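Local coordinates for attaching and effacing protein, pathogenesis factor (Escherichia coli, PDB 4E9L), which probably serves as a cell-surface adhesin of the intimin/invasin family, represented here by consecutive immunoglobulin-like domains of its extracellular part, at residues A137-T142 with G161-E166; G165-M170 with A183-V188; A239-T244 with G263-E268; D334-S339 with L375-R380; P349-W354 with S364-G369. All coordinates share one frame; numbering follows the deposited sequence.

Contact 1: A137-T142 with G161-E166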
# COMPACT_ATOMS: atom_id res chain seq x y z
N ALA A 137 9.82 25.32 -2.67
CA ALA A 137 9.01 26.19 -1.81
C ALA A 137 9.03 27.69 -2.19
O ALA A 137 8.20 28.43 -1.69
CB ALA A 137 9.38 25.98 -0.35
N ALA A 138 9.92 28.12 -3.12
CA ALA A 138 9.94 29.54 -3.56
C ALA A 138 8.67 29.90 -4.34
O ALA A 138 8.26 31.05 -4.34
CB ALA A 138 11.16 29.81 -4.42
N ALA A 139 8.03 28.90 -4.98
CA ALA A 139 6.79 29.06 -5.77
C ALA A 139 5.65 29.62 -4.92
O ALA A 139 5.22 28.98 -3.95
CB ALA A 139 6.37 27.71 -6.37
N GLY A 140 5.21 30.83 -5.26
CA GLY A 140 4.13 31.49 -4.53
C GLY A 140 4.58 32.20 -3.26
O GLY A 140 3.75 32.77 -2.55
N SER A 141 5.88 32.10 -2.93
CA SER A 141 6.44 32.75 -1.74
C SER A 141 6.86 34.17 -2.10
O SER A 141 7.36 34.40 -3.20
CB SER A 141 7.63 31.96 -1.20
OG SER A 141 7.21 30.70 -0.70
N THR A 142 6.65 35.13 -1.19
CA THR A 142 7.01 36.54 -1.43
C THR A 142 7.84 37.10 -0.28
O THR A 142 7.60 36.76 0.87
CB THR A 142 5.75 37.40 -1.65
OG1 THR A 142 4.95 37.37 -0.46
CG2 THR A 142 4.91 36.96 -2.89
N GLY A 161 4.41 30.35 0.29
CA GLY A 161 3.32 29.82 -0.51
C GLY A 161 2.87 28.50 0.09
O GLY A 161 3.27 28.13 1.21
N THR A 162 2.07 27.75 -0.67
CA THR A 162 1.50 26.48 -0.21
C THR A 162 2.27 25.24 -0.67
O THR A 162 1.79 24.13 -0.43
CB THR A 162 0.05 26.40 -0.69
OG1 THR A 162 0.04 26.54 -2.11
CG2 THR A 162 -0.83 27.47 -0.06
N THR A 163 3.45 25.41 -1.32
CA THR A 163 4.25 24.28 -1.80
C THR A 163 5.33 23.94 -0.79
O THR A 163 6.15 24.80 -0.46
CB THR A 163 4.90 24.61 -3.17
OG1 THR A 163 3.87 24.97 -4.09
CG2 THR A 163 5.73 23.43 -3.73
N ALA A 164 5.39 22.67 -0.34
CA ALA A 164 6.41 22.22 0.62
C ALA A 164 7.72 21.84 -0.08
O ALA A 164 7.74 21.56 -1.27
CB ALA A 164 5.87 21.05 1.45
N GLY A 165 8.81 21.84 0.67
CA GLY A 165 10.11 21.49 0.10
C GLY A 165 11.20 22.47 0.45
O GLY A 165 11.07 23.26 1.38
N GLU A 166 12.30 22.42 -0.30
CA GLU A 166 13.44 23.27 -0.02
C GLU A 166 13.19 24.73 -0.41
O GLU A 166 12.57 25.01 -1.44
CB GLU A 166 14.68 22.75 -0.75
CG GLU A 166 16.00 23.15 -0.09
CD GLU A 166 17.26 22.71 -0.80
OE1 GLU A 166 17.17 21.99 -1.83
OE2 GLU A 166 18.36 23.08 -0.33
O HOH W 1 5.36 27.55 -1.60
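Ala137 to Ser141 meet Gly161 to Glu166 in a largely polar, partly solvent-exposed contact between two loops at one end of a beta sandwich. Each loop carries the chain from one sheet to the other: 137-142 runs from strand 132-134 to strand 142-148, while the segment 161-166 leads from strand 153-159 into strand 165-173. Ser141 OG is the hub. It donates to Ala137 O at 2.7 Å, in the plane of that carbonyl, and accepts the N-H of Gly161, with Gly161 N 3.0 Å from Ser141 OG and an angle of 164° at the hydrogen. OG lies beside its own backbone N (chi1 -66°), where it reaches both partners. A type II turn from Ala138 to Ser141, with Gly140 at its third position at positive phi, brings the serine round; Ser141 N closes it on Ala138 O. At the other end Ala137 N donates to Glu166 O at 3.0 Å. The methyl of Ala137 sits among carbonyls, with CB 3.4 Å from Thr163 O and 3.6 Å from Gly165 O. A water lies between the loops; it accepts from Thr163 N at 2.9 Å and is within donating distance of Ala137 O and Ala139 O, although it has more acceptors in reach than protons. Outside the pair, the side chain of Asn224, from the next domain, bonds Thr162 O and Ala164 N, so the second loop also meets that domain. Paired sheet-to-sheet crossings of this kind belong to the immunoglobulin-like sandwich of invasin-type domains.

Contact 2: G165-M170 with A183-V188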
# COMPACT_ATOMS: atom_id res chain seq x y z
N GLY A 165 8.81 21.84 0.67
CA GLY A 165 10.11 21.49 0.10
C GLY A 165 11.20 22.47 0.45
O GLY A 165 11.07 23.26 1.38
N GLU A 166 12.30 22.42 -0.30
CA GLU A 166 13.44 23.27 -0.02
C GLU A 166 13.19 24.73 -0.41
O GLU A 166 12.57 25.01 -1.44
CB GLU A 166 14.68 22.75 -0.75
CG GLU A 166 16.00 23.15 -0.09
CD GLU A 166 17.26 22.71 -0.80
OE1 GLU A 166 17.17 21.99 -1.83
OE2 GLU A 166 18.36 23.08 -0.33
N LEU A 167 13.66 25.64 0.43
CA LEU A 167 13.65 27.07 0.16
C LEU A 167 15.10 27.55 0.36
O LEU A 167 15.68 27.33 1.42
CB LEU A 167 12.70 27.87 1.06
CG LEU A 167 12.74 29.40 0.85
CD1 LEU A 167 12.01 29.80 -0.44
CD2 LEU A 167 12.15 30.13 2.04
N ASP A 168 15.70 28.10 -0.70
CA ASP A 168 17.07 28.63 -0.69
C ASP A 168 16.96 30.14 -0.82
O ASP A 168 16.25 30.62 -1.71
CB ASP A 168 17.88 28.08 -1.87
CG ASP A 168 18.21 26.60 -1.80
OD1 ASP A 168 17.70 25.92 -0.89
OD2 ASP A 168 18.99 26.13 -2.67
N VAL A 169 17.60 30.89 0.07
CA VAL A 169 17.55 32.35 0.04
C VAL A 169 18.97 32.91 -0.02
O VAL A 169 19.82 32.56 0.81
CB VAL A 169 16.72 32.95 1.23
CG1 VAL A 169 16.58 34.47 1.13
CG2 VAL A 169 15.35 32.29 1.34
N MET A 170 19.21 33.78 -1.00
CA MET A 170 20.50 34.44 -1.17
C MET A 170 20.27 35.97 -1.32
O MET A 170 19.50 36.39 -2.20
CB MET A 170 21.24 33.84 -2.41
CG MET A 170 22.47 34.64 -2.89
SD MET A 170 23.91 34.60 -1.74
CE MET A 170 24.59 32.96 -2.09
N ALA A 183 21.11 30.53 2.37
CA ALA A 183 20.55 29.90 3.57
C ALA A 183 19.54 28.89 3.05
O ALA A 183 18.86 29.15 2.04
CB ALA A 183 19.84 30.94 4.43
N LYS A 184 19.47 27.72 3.67
CA LYS A 184 18.55 26.68 3.20
C LYS A 184 17.71 26.10 4.33
O LYS A 184 18.25 25.74 5.38
CB LYS A 184 19.31 25.54 2.48
CG LYS A 184 20.11 25.99 1.25
CD LYS A 184 20.91 24.86 0.61
CE LYS A 184 21.63 25.34 -0.63
NZ LYS A 184 21.63 24.31 -1.70
N VAL A 185 16.38 26.05 4.13
CA VAL A 185 15.44 25.42 5.06
C VAL A 185 14.53 24.48 4.29
O VAL A 185 14.38 24.59 3.07
CB VAL A 185 14.60 26.39 5.95
CG1 VAL A 185 15.48 27.18 6.91
CG2 VAL A 185 13.71 27.32 5.12
N THR A 186 13.88 23.57 5.04
CA THR A 186 12.86 22.69 4.52
C THR A 186 11.55 23.31 4.98
O THR A 186 11.36 23.51 6.19
CB THR A 186 13.00 21.26 5.08
OG1 THR A 186 14.29 20.77 4.75
CG2 THR A 186 11.91 20.31 4.55
N VAL A 187 10.69 23.66 4.03
CA VAL A 187 9.37 24.19 4.36
C VAL A 187 8.50 22.92 4.44
O VAL A 187 8.44 22.16 3.48
CB VAL A 187 8.86 25.22 3.33
CG1 VAL A 187 7.47 25.71 3.70
CG2 VAL A 187 9.84 26.40 3.20
N VAL A 188 7.92 22.65 5.62
CA VAL A 188 7.16 21.43 5.86
C VAL A 188 5.69 21.54 5.49
O VAL A 188 5.12 22.63 5.51
CB VAL A 188 7.36 20.84 7.30
CG1 VAL A 188 8.82 20.52 7.57
CG2 VAL A 188 6.76 21.73 8.39
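Lys184 lies across the two acidic side chains of the facing strand, Glu166 and Asp168, and the three make a salt-bridge network. Its contacts are mostly made by the aliphatic chain: CG sits 3.2 Å from Asp168 OD1, and CD equally near Glu166 OE2. The ammonium is held more loosely, with NZ 3.4 Å from Asp168 OD2 in a weak bond and 3.8 Å from Glu166 OE2 in a long ion pair. Glu166 OE2 and Asp168 OD1 are themselves only 3.0 Å apart, two acceptors whose likely repulsion the lysine may offset in part. With Asp168 CG beside its backbone N (chi1 -69°), the carboxylate lies against the Lys184 chain. Beneath this charged face is an antiparallel ladder, part of one sheet of the immunoglobulin-like sandwich. Gly165 with Val187, Leu167 with Val185 and Val169 with Ala183 are its hydrogen-bonded pairs, each joined by two N-H...O=C bonds. Between them, Lys184 CA approaches Leu167 O at 3.4 Å in a CA-H...O contact. On the reverse face Leu167 CB touches Val187 CG2 at 3.9 Å, and Val169, Ala183 and Val185 pack on Leu98 of strand 95-99 in the opposing sheet. Strand 132-134 flanks 165-170 further out, where Ser134 bonds the backbone of Asp168.

Contact 3: A239-T244 with G263-E268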
# COMPACT_ATOMS: atom_id res chain seq x y z
N ALA A 239 -14.46 -9.91 9.12
CA ALA A 239 -13.18 -10.59 8.96
C ALA A 239 -11.97 -9.97 9.70
O ALA A 239 -10.86 -10.50 9.59
CB ALA A 239 -12.90 -10.81 7.47
N SER A 240 -12.18 -8.87 10.47
CA SER A 240 -11.12 -8.20 11.24
C SER A 240 -10.59 -9.06 12.40
O SER A 240 -9.43 -8.90 12.75
CB SER A 240 -11.56 -6.82 11.74
OG SER A 240 -12.71 -6.92 12.56
N GLU A 241 -11.42 -9.97 12.96
CA GLU A 241 -11.04 -10.87 14.06
C GLU A 241 -10.02 -11.88 13.59
O GLU A 241 -10.37 -12.74 12.80
CB GLU A 241 -12.26 -11.63 14.60
CG GLU A 241 -12.57 -11.31 16.03
CD GLU A 241 -13.64 -12.24 16.55
OE1 GLU A 241 -13.36 -12.96 17.53
OE2 GLU A 241 -14.72 -12.33 15.92
N GLY A 242 -8.79 -11.75 14.08
CA GLY A 242 -7.71 -12.64 13.66
C GLY A 242 -6.84 -12.04 12.56
O GLY A 242 -5.80 -12.60 12.22
N ALA A 243 -7.22 -10.87 12.03
CA ALA A 243 -6.44 -10.20 10.98
C ALA A 243 -5.45 -9.24 11.60
O ALA A 243 -5.70 -8.72 12.70
CB ALA A 243 -7.37 -9.47 10.01
N THR A 244 -4.30 -8.98 10.94
CA THR A 244 -3.29 -8.08 11.51
C THR A 244 -2.72 -7.18 10.43
O THR A 244 -2.89 -7.41 9.23
CB THR A 244 -2.10 -8.89 12.13
OG1 THR A 244 -1.44 -9.65 11.11
CG2 THR A 244 -2.50 -9.81 13.27
N GLY A 263 -6.87 -13.65 8.73
CA GLY A 263 -6.91 -14.87 9.54
C GLY A 263 -7.85 -15.88 8.90
O GLY A 263 -8.12 -15.78 7.70
N GLY A 264 -8.42 -16.78 9.70
CA GLY A 264 -9.32 -17.83 9.22
C GLY A 264 -10.78 -17.45 9.02
O GLY A 264 -11.60 -18.28 8.59
N LYS A 265 -11.12 -16.20 9.36
CA LYS A 265 -12.49 -15.70 9.27
C LYS A 265 -12.71 -15.03 7.92
O LYS A 265 -11.95 -14.12 7.56
CB LYS A 265 -12.76 -14.72 10.42
CG LYS A 265 -14.20 -14.71 10.88
CD LYS A 265 -14.36 -13.96 12.18
CE LYS A 265 -15.80 -13.91 12.61
NZ LYS A 265 -16.06 -12.73 13.48
N THR A 266 -13.71 -15.49 7.15
CA THR A 266 -14.01 -14.91 5.83
C THR A 266 -15.02 -13.75 6.03
O THR A 266 -15.64 -13.64 7.09
CB THR A 266 -14.56 -15.96 4.86
OG1 THR A 266 -15.81 -16.45 5.35
CG2 THR A 266 -13.56 -17.10 4.57
N GLY A 267 -15.19 -12.94 4.99
CA GLY A 267 -16.13 -11.83 5.03
C GLY A 267 -15.47 -10.49 4.77
O GLY A 267 -14.30 -10.42 4.38
N GLU A 268 -16.22 -9.41 5.02
CA GLU A 268 -15.73 -8.05 4.82
C GLU A 268 -14.69 -7.63 5.86
O GLU A 268 -14.79 -7.97 7.04
CB GLU A 268 -16.88 -7.02 4.76
CG GLU A 268 -17.78 -7.14 3.54
CD GLU A 268 -17.12 -7.16 2.17
OE1 GLU A 268 -16.33 -6.23 1.86
OE2 GLU A 268 -17.42 -8.09 1.38
O HOH W 2 -9.80 -12.69 8.40
O HOH W 3 -9.60 -13.94 10.76
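Ala239 to Ala243 face Gly263 to Glu268 where two sheet-to-sheet loops of an immunoglobulin-like sandwich run past each other, the first leading into strand 244-252 and the second into strand 267-275. Among backbone bonds, Ala239 N donates to Glu268 O at 2.9 Å, with 166° at the hydrogen, and a type II turn from Ser240 to Ala243 shapes the first loop around Gly242. Water supplies much of the remaining polar contact. One molecule accepts from Gly263 N and donates to Ala239 O and Lys265 O, at 2.7 Å from each of these two oxygens. A second accepts from Lys265 N and donates to Glu241 O. In the preceding domain the hydroxyl of Ser141 joins the carbonyl and N-H equivalent to those of Ala239 and Gly263; here the first water makes that link, and Ala243 stands at the serine's position. Packing is limited: the methyl of Ala239 lies against carbonyls, CB being 3.4 Å from both Lys265 O and Gly267 O. Beyond the pair, Gly264 O accepts from the side chain of Asn326 in the following domain, and the carboxylate of Glu268 is engaged by Gln286 and Thr288. The charged interaction bridges the outer side of the loops. Glu241 and Lys265 have extended chains whose aliphatic parts also touch, Glu241 CB lying 4.0 Å from Lys265 CD. Lys265 NZ, which has a weak second bond to Thr238 O, meets Glu241 OE2 at 2.8 Å, approaching the anti side of that oxygen 25° out of the carboxylate plane.

Contact 4: D334-S339 with L375-R380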
# COMPACT_ATOMS: atom_id res chain seq x y z
N ASP A 334 -10.77 -29.40 -11.83
CA ASP A 334 -10.29 -29.90 -13.11
C ASP A 334 -10.91 -31.30 -13.32
O ASP A 334 -11.67 -31.79 -12.46
CB ASP A 334 -8.74 -30.05 -13.06
CG ASP A 334 -7.94 -28.83 -12.62
OD1 ASP A 334 -8.31 -27.71 -13.01
OD2 ASP A 334 -6.91 -29.01 -11.92
N ALA A 335 -10.55 -31.96 -14.43
CA ALA A 335 -10.96 -33.33 -14.70
C ALA A 335 -10.28 -34.21 -13.63
O ALA A 335 -9.13 -33.94 -13.27
CB ALA A 335 -10.51 -33.76 -16.09
N PRO A 336 -10.98 -35.21 -13.04
CA PRO A 336 -10.30 -36.10 -12.08
C PRO A 336 -9.27 -37.00 -12.79
O PRO A 336 -9.29 -37.11 -14.01
CB PRO A 336 -11.43 -36.96 -11.48
CG PRO A 336 -12.70 -36.50 -12.13
CD PRO A 336 -12.34 -35.69 -13.35
N VAL A 337 -8.37 -37.60 -12.02
CA VAL A 337 -7.35 -38.53 -12.50
C VAL A 337 -7.83 -39.96 -12.12
O VAL A 337 -8.28 -40.18 -11.00
CB VAL A 337 -5.97 -38.18 -11.87
CG1 VAL A 337 -4.98 -39.32 -12.03
CG2 VAL A 337 -5.40 -36.88 -12.47
N PHE A 338 -7.79 -40.88 -13.08
CA PHE A 338 -8.25 -42.28 -12.89
C PHE A 338 -7.10 -43.27 -12.96
O PHE A 338 -6.26 -43.16 -13.85
CB PHE A 338 -9.30 -42.65 -13.97
CG PHE A 338 -10.48 -41.69 -14.01
CD1 PHE A 338 -10.56 -40.70 -14.98
CD2 PHE A 338 -11.49 -41.78 -13.06
CE1 PHE A 338 -11.66 -39.83 -15.03
CE2 PHE A 338 -12.59 -40.91 -13.11
CZ PHE A 338 -12.65 -39.92 -14.08
N SER A 339 -7.10 -44.26 -12.05
CA SER A 339 -6.13 -45.36 -12.04
C SER A 339 -6.82 -46.65 -11.59
O SER A 339 -7.98 -46.60 -11.18
CB SER A 339 -4.91 -45.02 -11.17
OG SER A 339 -5.29 -44.87 -9.81
N LEU A 375 -11.61 -48.93 -9.41
CA LEU A 375 -11.34 -47.63 -10.00
C LEU A 375 -11.02 -46.63 -8.89
O LEU A 375 -11.85 -46.42 -8.01
CB LEU A 375 -12.54 -47.09 -10.83
CG LEU A 375 -12.36 -45.70 -11.48
CD1 LEU A 375 -11.31 -45.74 -12.61
CD2 LEU A 375 -13.67 -45.21 -12.11
N SER A 376 -9.83 -46.01 -8.97
CA SER A 376 -9.39 -44.98 -8.04
C SER A 376 -9.65 -43.63 -8.72
O SER A 376 -9.19 -43.41 -9.85
CB SER A 376 -7.93 -45.19 -7.67
OG SER A 376 -7.28 -44.01 -7.24
N VAL A 377 -10.43 -42.76 -8.06
CA VAL A 377 -10.79 -41.46 -8.62
C VAL A 377 -10.16 -40.33 -7.78
O VAL A 377 -10.53 -40.15 -6.61
CB VAL A 377 -12.35 -41.31 -8.75
CG1 VAL A 377 -12.73 -39.96 -9.34
CG2 VAL A 377 -12.95 -42.43 -9.59
N MET A 378 -9.24 -39.57 -8.38
CA MET A 378 -8.58 -38.49 -7.66
C MET A 378 -9.01 -37.13 -8.21
O MET A 378 -8.64 -36.77 -9.33
CB MET A 378 -7.04 -38.65 -7.64
CG MET A 378 -6.29 -37.49 -6.94
SD MET A 378 -6.81 -37.09 -5.23
CE MET A 378 -6.16 -38.55 -4.34
N PRO A 379 -9.85 -36.39 -7.44
CA PRO A 379 -10.26 -35.06 -7.90
C PRO A 379 -9.04 -34.13 -7.92
O PRO A 379 -8.07 -34.31 -7.15
CB PRO A 379 -11.28 -34.62 -6.85
CG PRO A 379 -10.89 -35.34 -5.62
CD PRO A 379 -10.38 -36.67 -6.09
N ARG A 380 -9.09 -33.15 -8.81
CA ARG A 380 -8.02 -32.19 -9.01
C ARG A 380 -8.58 -30.78 -8.98
O ARG A 380 -9.63 -30.50 -9.58
CB ARG A 380 -7.33 -32.45 -10.37
CG ARG A 380 -6.41 -33.65 -10.38
CD ARG A 380 -5.05 -33.21 -9.89
NE ARG A 380 -4.13 -34.33 -9.70
CZ ARG A 380 -3.17 -34.65 -10.55
NH1 ARG A 380 -2.99 -33.95 -11.66
NH2 ARG A 380 -2.37 -35.69 -10.30
O HOH W 4 -11.66 -33.09 -10.16
O HOH W 5 -6.37 -42.13 -9.30
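Val337 and Arg380 fit together on one face of a short antiparallel ladder, and Pro336, Phe338, Leu375 and Val377 interlock on the other. The CG2 methyl of Val337 rests over the centre of the Arg380 guanidinium, 3.7 Å from CZ. Arg380 bends at chi2 (-86°), which turns CD aside at the start of this fold-over, and its NE is bonded to Asn385 OD1. Asp334 does not pair with this charge: its OD2 is 6.3 Å from Arg380 NH1 and accepts instead from Gly383 N. On the opposite face Val377 is the bump. Its CG2 abuts the edge of the Phe338 ring, 3.8 Å from CD2, while its CG1 reaches both Phe338 CE2 and the proline, lying 3.9 Å from Pro336 CB. Val377 and Phe338 lie side by side and point the same way. Leu375 CD1 fills in next to them, against Phe338 CB at 3.9 Å. The backbones are tied by two reciprocal pairs, Val337 with Met378 and Ser339 with Ser376. Pro336 CA lies 3.3 Å from Met378 O, the same oxygen that accepts Val337 N. At the Asp334 end a direct bond runs from its N to Arg380 O at 2.8 Å, and a water that donates to Asp334 O and accepts from Arg380 N completes the link. Deeper in, Val377 packs on Leu301 of the opposing sheet. A short strand, 337-339, laid antiparallel along the longer strand 373-381 with apolar residues facing the sandwich interior, is the pattern of an immunoglobulin-like invasin domain.

Contact 5: P349-W354 with S364-G369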
# COMPACT_ATOMS: atom_id res chain seq x y z
N PRO A 349 -12.94 -44.16 -18.12
CA PRO A 349 -14.01 -43.40 -17.44
C PRO A 349 -13.84 -41.90 -17.72
O PRO A 349 -12.72 -41.44 -17.94
CB PRO A 349 -13.78 -43.68 -15.95
CG PRO A 349 -12.89 -44.89 -15.90
CD PRO A 349 -12.04 -44.80 -17.13
N SER A 350 -14.94 -41.13 -17.67
CA SER A 350 -14.87 -39.70 -17.97
C SER A 350 -15.84 -38.96 -17.06
O SER A 350 -16.98 -39.40 -16.93
CB SER A 350 -15.30 -39.48 -19.43
OG SER A 350 -15.31 -38.11 -19.80
N ALA A 351 -15.43 -37.82 -16.48
CA ALA A 351 -16.35 -37.01 -15.68
C ALA A 351 -16.76 -35.81 -16.51
O ALA A 351 -15.95 -35.27 -17.25
CB ALA A 351 -15.69 -36.55 -14.38
N GLY A 352 -18.04 -35.44 -16.43
CA GLY A 352 -18.55 -34.28 -17.15
C GLY A 352 -18.21 -33.00 -16.41
O GLY A 352 -17.47 -33.03 -15.42
N ASN A 353 -18.76 -31.86 -16.86
CA ASN A 353 -18.56 -30.56 -16.21
C ASN A 353 -19.00 -30.54 -14.75
O ASN A 353 -19.98 -31.19 -14.39
CB ASN A 353 -19.30 -29.46 -16.97
CG ASN A 353 -18.74 -29.18 -18.35
OD1 ASN A 353 -17.53 -29.07 -18.58
ND2 ASN A 353 -19.64 -28.99 -19.29
N TRP A 354 -18.27 -29.80 -13.92
CA TRP A 354 -18.63 -29.63 -12.52
C TRP A 354 -19.62 -28.46 -12.40
O TRP A 354 -19.41 -27.40 -13.02
CB TRP A 354 -17.37 -29.33 -11.67
CG TRP A 354 -16.42 -30.49 -11.54
CD1 TRP A 354 -15.30 -30.72 -12.29
CD2 TRP A 354 -16.50 -31.57 -10.59
NE1 TRP A 354 -14.69 -31.88 -11.88
CE2 TRP A 354 -15.40 -32.42 -10.83
CE3 TRP A 354 -17.42 -31.91 -9.57
CZ2 TRP A 354 -15.18 -33.59 -10.09
CZ3 TRP A 354 -17.20 -33.06 -8.83
CH2 TRP A 354 -16.08 -33.87 -9.08
N SER A 364 -20.63 -33.62 -10.43
CA SER A 364 -20.27 -34.04 -11.79
C SER A 364 -20.83 -35.44 -12.05
O SER A 364 -20.94 -36.25 -11.13
CB SER A 364 -18.75 -34.07 -11.97
OG SER A 364 -18.39 -34.52 -13.27
N THR A 365 -21.12 -35.74 -13.30
CA THR A 365 -21.60 -37.06 -13.70
C THR A 365 -20.39 -37.82 -14.19
O THR A 365 -19.70 -37.38 -15.11
CB THR A 365 -22.65 -36.95 -14.82
OG1 THR A 365 -23.82 -36.28 -14.30
CG2 THR A 365 -23.05 -38.31 -15.37
N LEU A 366 -20.14 -38.97 -13.58
CA LEU A 366 -19.06 -39.83 -13.99
C LEU A 366 -19.64 -40.90 -14.88
O LEU A 366 -20.50 -41.64 -14.43
CB LEU A 366 -18.37 -40.49 -12.75
CG LEU A 366 -17.25 -41.50 -13.06
CD1 LEU A 366 -16.07 -40.82 -13.75
CD2 LEU A 366 -16.81 -42.24 -11.77
N THR A 367 -19.10 -41.04 -16.09
CA THR A 367 -19.48 -42.13 -17.00
C THR A 367 -18.38 -43.17 -16.83
O THR A 367 -17.19 -42.89 -17.03
CB THR A 367 -19.60 -41.69 -18.46
OG1 THR A 367 -20.57 -40.65 -18.56
CG2 THR A 367 -20.04 -42.86 -19.39
N LEU A 368 -18.79 -44.38 -16.46
CA LEU A 368 -17.81 -45.43 -16.26
C LEU A 368 -17.25 -45.91 -17.60
O LEU A 368 -17.87 -45.72 -18.64
CB LEU A 368 -18.43 -46.59 -15.43
CG LEU A 368 -18.56 -46.38 -13.92
CD1 LEU A 368 -17.22 -45.99 -13.27
CD2 LEU A 368 -19.67 -45.34 -13.56
N GLY A 369 -16.07 -46.49 -17.57
CA GLY A 369 -15.40 -46.99 -18.77
C GLY A 369 -15.85 -48.38 -19.14
O GLY A 369 -16.84 -48.88 -18.60
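The hairpin of strands 350-358 and 361-367 in the last modelled immunoglobulin-like domain brings Pro349 to Trp354 against Ser364 to Gly369. Ser350 and Thr367 form a hydrogen-bonded pair, Thr367 N lying 2.8 Å from Ser350 O and Ser350 N returning a bond to Thr367 O. One step on, Gly352 N donates to Thr365 O at 2.9 Å. Next along, Gly352 O is bonded by the hydroxyl of Ser364, with OG 2.8 Å away. The hydroxyl comes from above the carbonyl plane, 52° out of it. OG is anti to the serine's backbone N (chi1 178°), which directs it to the facing strand. The other branch of the contact is apolar. Ser364 CB sits over a face of the Trp354 indole in a CH-pi contact, 3.5 Å from the centroid of the six-membered ring and 13° off its normal. The indole NE1 is bonded to Asp334 O, and the ring packs on Phe318. Further along, Leu366 CD1 lies 3.6 Å from Ser350 O and touches the methyl of Ala351 and the ring of Pro349. Pro349 CA also approaches Thr367 O at 3.2 Å. Buried Ser364 thus serves twice, its hydroxyl bonding the backbone carbonyl of Gly352 and its methylene lying against the tryptophan.

From the N terminus, contact 1 closes an 18-residue connection holding the hairpin 142-159, joining two loops that pass between sheets. Contact 2 starts on Gly165 and Glu166, where contact 1 ends, and closes a 12-residue connection between neighbouring strands of one sheet; Ala137 CB touches Val187 CG2 between them. Contact 3 follows in series in the next domain, its centre about 45 Å from that of contact 1, and repeats the latter's loop crossing, closing 18 residues that hold strands 244-252 and 255-261. In the last domain contact 4 spans 35 residues and encloses contact 5, the hairpin in the opposing sheet, which closes nine. These two touch across the sandwich, Phe338 against Leu366.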